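Side-chain contacts in D-2-hydroxyacid dehydrogensase protein (Ketogulonicigenium vulgare, PDB 4LSW), which probably catalyses the NAD-dependent, reversible interconversion of D-2-hydroxyacids and the corresponding 2-oxoacids: residues T101-D106 and I287-A292; R298-A303 and P309-V314. All coordinates share one frame; numbering follows the deposited sequence.

Contact 1: residues T101-D106 and I287-A292; sequences TGDVAD and IETRKA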
loop_
_atom_site.group_PDB
_atom_site.type_symbol
_atom_site.label_atom_id
_atom_site.label_comp_id
_atom_site.label_asym_id
_atom_site.label_seq_id
_atom_site.Cartn_x
_atom_site.Cartn_y
_atom_site.Cartn_z
ATOM N N THR A 101 2.227 8.600 2.110
ATOM C CA THR A 101 0.885 8.724 2.683
ATOM C C THR A 101 -0.041 9.610 1.847
ATOM O O THR A 101 -1.154 9.214 1.503
ATOM C CB THR A 101 0.953 9.235 4.132
ATOM O OG1 THR A 101 1.702 8.294 4.919
ATOM C CG2 THR A 101 -0.436 9.392 4.725
ATOM N N GLY A 102 0.443 10.793 1.486
ATOM C CA GLY A 102 -0.383 11.761 0.782
ATOM C C GLY A 102 -0.764 11.297 -0.607
ATOM O O GLY A 102 -1.901 11.478 -1.026
ATOM N N ASP A 103 0.172 10.684 -1.321
ATOM C CA ASP A 103 -0.119 10.226 -2.670
ATOM C C ASP A 103 -1.090 9.044 -2.671
ATOM O O ASP A 103 -1.951 8.952 -3.537
ATOM C CB ASP A 103 1.174 9.927 -3.439
ATOM C CG ASP A 103 1.778 11.180 -4.052
ATOM O OD1 ASP A 103 0.993 12.034 -4.504
ATOM O OD2 ASP A 103 3.018 11.304 -4.091
ATOM N N VAL A 104 -0.990 8.178 -1.665
ATOM C CA VAL A 104 -1.929 7.070 -1.568
ATOM C C VAL A 104 -3.336 7.610 -1.321
ATOM O O VAL A 104 -4.292 7.212 -1.983
ATOM C CB VAL A 104 -1.524 6.076 -0.455
ATOM C CG1 VAL A 104 -2.621 5.051 -0.229
ATOM C CG2 VAL A 104 -0.217 5.372 -0.826
ATOM N N ALA A 105 -3.443 8.569 -0.408
ATOM C CA ALA A 105 -4.737 9.169 -0.106
ATOM C C ALA A 105 -5.301 9.888 -1.334
ATOM O O ALA A 105 -6.499 9.774 -1.629
ATOM C CB ALA A 105 -4.627 10.112 1.075
ATOM N N ASP A 106 -4.444 10.613 -2.052
ATOM C CA ASP A 106 -4.862 11.256 -3.294
ATOM C C ASP A 106 -5.484 10.259 -4.267
ATOM O O ASP A 106 -6.543 10.529 -4.826
ATOM C CB ASP A 106 -3.677 11.936 -4.008
ATOM C CG ASP A 106 -3.315 13.303 -3.447
ATOM O OD1 ASP A 106 -3.800 13.704 -2.371
ATOM O OD2 ASP A 106 -2.487 13.967 -4.109
ATOM N N ILE A 287 6.559 10.162 -9.054
ATOM C CA ILE A 287 7.987 10.421 -9.033
ATOM C C ILE A 287 8.455 10.925 -7.664
ATOM O O ILE A 287 9.451 10.433 -7.127
ATOM C CB ILE A 287 8.414 11.396 -10.152
ATOM C CG1 ILE A 287 8.089 10.799 -11.525
ATOM C CG2 ILE A 287 9.895 11.720 -10.048
ATOM C CD1 ILE A 287 8.291 11.753 -12.683
ATOM N N GLU A 288 7.741 11.892 -7.084
ATOM C CA GLU A 288 8.185 12.470 -5.825
ATOM C C GLU A 288 8.174 11.467 -4.676
ATOM O O GLU A 288 9.114 11.417 -3.883
ATOM C CB GLU A 288 7.368 13.709 -5.451
ATOM C CG GLU A 288 7.994 14.508 -4.316
ATOM C CD GLU A 288 7.519 15.954 -4.260
ATOM O OE1 GLU A 288 6.616 16.331 -5.041
ATOM O OE2 GLU A 288 8.058 16.715 -3.429
ATOM N N THR A 289 7.118 10.665 -4.589
ATOM C CA THR A 289 7.041 9.684 -3.520
ATOM C C THR A 289 8.123 8.613 -3.664
ATOM O O THR A 289 8.809 8.290 -2.695
ATOM C CB THR A 289 5.643 9.054 -3.434
ATOM O OG1 THR A 289 4.765 9.991 -2.795
ATOM C CG2 THR A 289 5.680 7.763 -2.627
ATOM N N ARG A 290 8.288 8.089 -4.870
ATOM C CA ARG A 290 9.286 7.045 -5.064
ATOM C C ARG A 290 10.702 7.572 -4.821
ATOM O O ARG A 290 11.522 6.890 -4.204
ATOM C CB ARG A 290 9.129 6.364 -6.424
ATOM C CG ARG A 290 7.812 5.583 -6.561
ATOM C CD ARG A 290 7.642 4.570 -5.438
ATOM N NE ARG A 290 6.313 3.968 -5.469
ATOM C CZ ARG A 290 5.964 2.965 -6.269
ATOM N NH1 ARG A 290 6.849 2.441 -7.107
ATOM N NH2 ARG A 290 4.726 2.484 -6.224
ATOM N N LYS A 291 10.995 8.793 -5.260
ATOM C CA LYS A 291 12.307 9.355 -4.942
ATOM C C LYS A 291 12.499 9.507 -3.444
ATOM O O LYS A 291 13.569 9.231 -2.913
ATOM C CB LYS A 291 12.530 10.689 -5.656
ATOM C CG LYS A 291 12.893 10.507 -7.104
ATOM C CD LYS A 291 13.232 11.814 -7.774
ATOM C CE LYS A 291 13.526 11.574 -9.249
ATOM N NZ LYS A 291 13.942 12.822 -9.954
ATOM N N ALA A 292 11.453 9.940 -2.752
ATOM C CA ALA A 292 11.549 10.108 -1.315
ATOM C C ALA A 292 11.766 8.772 -0.590
ATOM O O ALA A 292 12.527 8.717 0.381
ATOM C CB ALA A 292 10.320 10.828 -0.777
HETATM O O HOH W 1 3.004 10.916 -0.613
#
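Asp103 and Thr289 make the whole of this contact, one reaching out from the first turn of each helix. The direct link is a short hydrogen bond: Thr289 OG1 donates to Asp103 OD2 over 2.5 Å. It comes to the anti lone pair of the carboxylate, on the side of OD2 turned away from OD1, and the two side chains run antiparallel where they meet. On Thr289 the hydroxyl stands beside the backbone N (chi1 -77°), which aims OG1 across the gap.

A water makes a second path. The backbone N of Asp103 gives its hydrogen to this water at 2.9 Å, and the same water donates to Thr289 OG1 at 3.0 Å. The threonine hydroxyl therefore gives to the side chain of Asp103 and receives, through the water, from the backbone of the same residue, with a further weak bond to Val99 O; the two routes close a small ring that should limit rotation of the hydroxyl.

The carboxylate has further help from just ahead of the second helix, where Thr286 OG1 bonds to Asp103 OD2 and also to the backbone N of Thr289. OD2 is thus gripped by two hydroxyls, and the nearby start of helix 287-306 would be expected to favour its negative charge. Glu288 carries a like charge, but its OE1 stays 6.3 Å from Asp103 OD2.

Apolar packing hardly enters: only 88 Å² is buried, and the nearest CA pair, Asp103 with Thr289, is 7.2 Å apart. Such a sparse polar bridge joins the two helices that lie at the crossings between the domains of a D-2-hydroxyacid dehydrogenase: helix 101-116, on the Rossmann-type NAD-binding domain, and helix 287-306, by which the chain returns to the other domain.

Contact 2: residues R298-A303 and P309-V314; sequences RDNLTA and PLLTPV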
loop_
_atom_site.group_PDB
_atom_site.type_symbol
_atom_site.label_atom_id
_atom_site.label_comp_id
_atom_site.label_asym_id
_atom_site.label_seq_id
_atom_site.Cartn_x
_atom_site.Cartn_y
_atom_site.Cartn_z
ATOM N N ARG A 298 18.309 5.052 1.389
ATOM C CA ARG A 298 19.723 5.380 1.338
ATOM C C ARG A 298 20.171 6.162 2.575
ATOM O O ARG A 298 21.260 5.918 3.100
ATOM C CB ARG A 298 20.048 6.124 0.046
ATOM C CG ARG A 298 19.856 5.257 -1.185
ATOM C CD ARG A 298 20.269 5.977 -2.456
ATOM N NE ARG A 298 19.258 6.908 -2.962
ATOM C CZ ARG A 298 19.377 8.232 -2.943
ATOM N NH1 ARG A 298 20.458 8.800 -2.426
ATOM N NH2 ARG A 298 18.415 8.991 -3.452
ATOM N N ASP A 299 19.338 7.080 3.064
ATOM C CA ASP A 299 19.727 7.867 4.234
ATOM C C ASP A 299 19.896 7.011 5.492
ATOM O O ASP A 299 20.745 7.296 6.330
ATOM C CB ASP A 299 18.749 9.022 4.492
ATOM C CG ASP A 299 18.847 10.120 3.448
ATOM O OD1 ASP A 299 19.841 10.151 2.691
ATOM O OD2 ASP A 299 17.925 10.962 3.394
ATOM N N ASN A 300 19.096 5.953 5.615
ATOM C CA ASN A 300 19.260 5.019 6.720
ATOM C C ASN A 300 20.588 4.286 6.637
ATOM O O ASN A 300 21.282 4.145 7.643
ATOM C CB ASN A 300 18.101 4.017 6.785
ATOM C CG ASN A 300 16.867 4.596 7.450
ATOM O OD1 ASN A 300 16.854 4.831 8.657
ATOM N ND2 ASN A 300 15.824 4.822 6.665
ATOM N N LEU A 301 20.936 3.825 5.437
ATOM C CA LEU A 301 22.208 3.140 5.245
ATOM C C LEU A 301 23.379 4.083 5.533
ATOM O O LEU A 301 24.334 3.715 6.227
ATOM C CB LEU A 301 22.299 2.549 3.834
ATOM C CG LEU A 301 21.381 1.353 3.566
ATOM C CD1 LEU A 301 21.263 1.096 2.072
ATOM C CD2 LEU A 301 21.900 0.110 4.295
ATOM N N THR A 302 23.284 5.305 5.020
ATOM C CA THR A 302 24.331 6.302 5.205
ATOM C C THR A 302 24.519 6.599 6.686
ATOM O O THR A 302 25.647 6.612 7.195
ATOM C CB THR A 302 23.994 7.599 4.451
ATOM O OG1 THR A 302 23.890 7.315 3.051
ATOM C CG2 THR A 302 25.078 8.654 4.672
ATOM N N ALA A 303 23.406 6.819 7.376
ATOM C CA ALA A 303 23.439 7.104 8.800
ATOM C C ALA A 303 24.063 5.951 9.579
ATOM O O ALA A 303 24.902 6.163 10.451
ATOM C CB ALA A 303 22.037 7.399 9.306
ATOM N N PRO A 309 22.397 8.103 14.301
ATOM C CA PRO A 309 21.162 7.361 14.568
ATOM C C PRO A 309 20.436 6.999 13.282
ATOM O O PRO A 309 20.477 7.765 12.319
ATOM C CB PRO A 309 20.310 8.365 15.352
ATOM C CG PRO A 309 21.273 9.352 15.909
ATOM C CD PRO A 309 22.368 9.456 14.895
ATOM N N LEU A 310 19.776 5.848 13.276
ATOM C CA LEU A 310 18.920 5.458 12.161
ATOM C C LEU A 310 17.725 6.406 12.072
ATOM O O LEU A 310 17.215 6.862 13.100
ATOM C CB LEU A 310 18.447 4.015 12.344
ATOM C CG LEU A 310 19.538 2.948 12.340
ATOM C CD1 LEU A 310 18.952 1.582 12.639
ATOM C CD2 LEU A 310 20.288 2.940 11.009
ATOM N N LEU A 311 17.278 6.704 10.854
ATOM C CA LEU A 311 16.167 7.634 10.669
ATOM C C LEU A 311 14.832 6.991 11.011
ATOM O O LEU A 311 14.035 7.548 11.773
ATOM C CB LEU A 311 16.121 8.150 9.226
ATOM C CG LEU A 311 17.111 9.245 8.793
ATOM C CD1 LEU A 311 18.506 8.687 8.556
ATOM C CD2 LEU A 311 16.612 9.967 7.552
ATOM N N THR A 312 14.592 5.814 10.438
ATOM C CA THR A 312 13.307 5.141 10.575
ATOM C C THR A 312 13.433 3.662 10.961
ATOM O O THR A 312 13.053 2.776 10.191
ATOM C CB THR A 312 12.476 5.278 9.285
ATOM O OG1 THR A 312 13.283 4.935 8.154
ATOM C CG2 THR A 312 11.988 6.712 9.109
ATOM N N PRO A 313 13.951 3.389 12.170
ATOM C CA PRO A 313 14.064 1.992 12.599
ATOM C C PRO A 313 12.721 1.361 12.931
ATOM O O PRO A 313 11.797 2.053 13.377
ATOM C CB PRO A 313 14.889 2.087 13.879
ATOM C CG PRO A 313 14.563 3.443 14.424
ATOM C CD PRO A 313 14.388 4.330 13.219
ATOM N N VAL A 314 12.615 0.053 12.716
ATOM C CA VAL A 314 11.429 -0.690 13.132
ATOM C C VAL A 314 11.788 -1.831 14.072
ATOM O O VAL A 314 10.916 -2.403 14.725
ATOM C CB VAL A 314 10.622 -1.246 11.929
ATOM C CG1 VAL A 314 10.008 -0.112 11.127
ATOM C CG2 VAL A 314 11.494 -2.128 11.053
#
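The flat amide of Asn300 meets the backbone of Leu311 and Thr312 in or near its plane, carried over to them because CG lies anti to the carbonyl carbon, beside the backbone N. Thr312 N lies in the carbonyl plane, on a lone pair of Asn300 OD1, 3.0 Å away with a nearly straight N-H (170°). Leu311 N reaches the same OD1 tilted from the amide plane, through a bent, weak bond (128°); on that side Leu311 CB sits over a face, 3.4 Å from Asn300 OD1. At the other end of the amide, Asn300 ND2 donates to Thr312 OG1 at 2.9 Å, the acceptor tilted 20° from the plane, and the two side chains meet roughly perpendicular. Thr312 OG1 is also bonded to Asn95 O.

This clasp ties the C-terminal helix 287-306 to the tail that follows it, just where the tail becomes the antiparallel edge strand 313-315 alongside strand 92-94. An alanine in place of Asn300 would probably leave Thr312 N without its near-straight acceptor and Thr312 OG1 without the amide donor, so that the helix holds the tail less firmly there.

Leu311 supplies the apolar part: CD1 sits 3.8 Å from Ala303 CB and 3.5 Å from Asp299 O, while CD2 rests on Asp299 CB. The carboxylate of Asp299 turns to Gln295 instead. Ala303 CB also touches Pro309 O.

Both contacts use helix 287-306, contact 1 at its first turns and contact 2 further along; their centres lie about 19 Å apart and they do not touch. Contact 1 is nearer the middle of the chain, about 11 Å from its centre against 21 Å for contact 2, and spans residues far apart in sequence. Contact 2 is local, folding the chain back on itself. Each is partly buried. The chemistry follows the place: at the domain crossing a carboxylate, a hydroxyl and a water make the link, with little surface hidden, whereas at the outer edge a neutral amide bonds to two backbone N-H groups and a threonine hydroxyl, and leucine packing adds bulk, burying 306 Å².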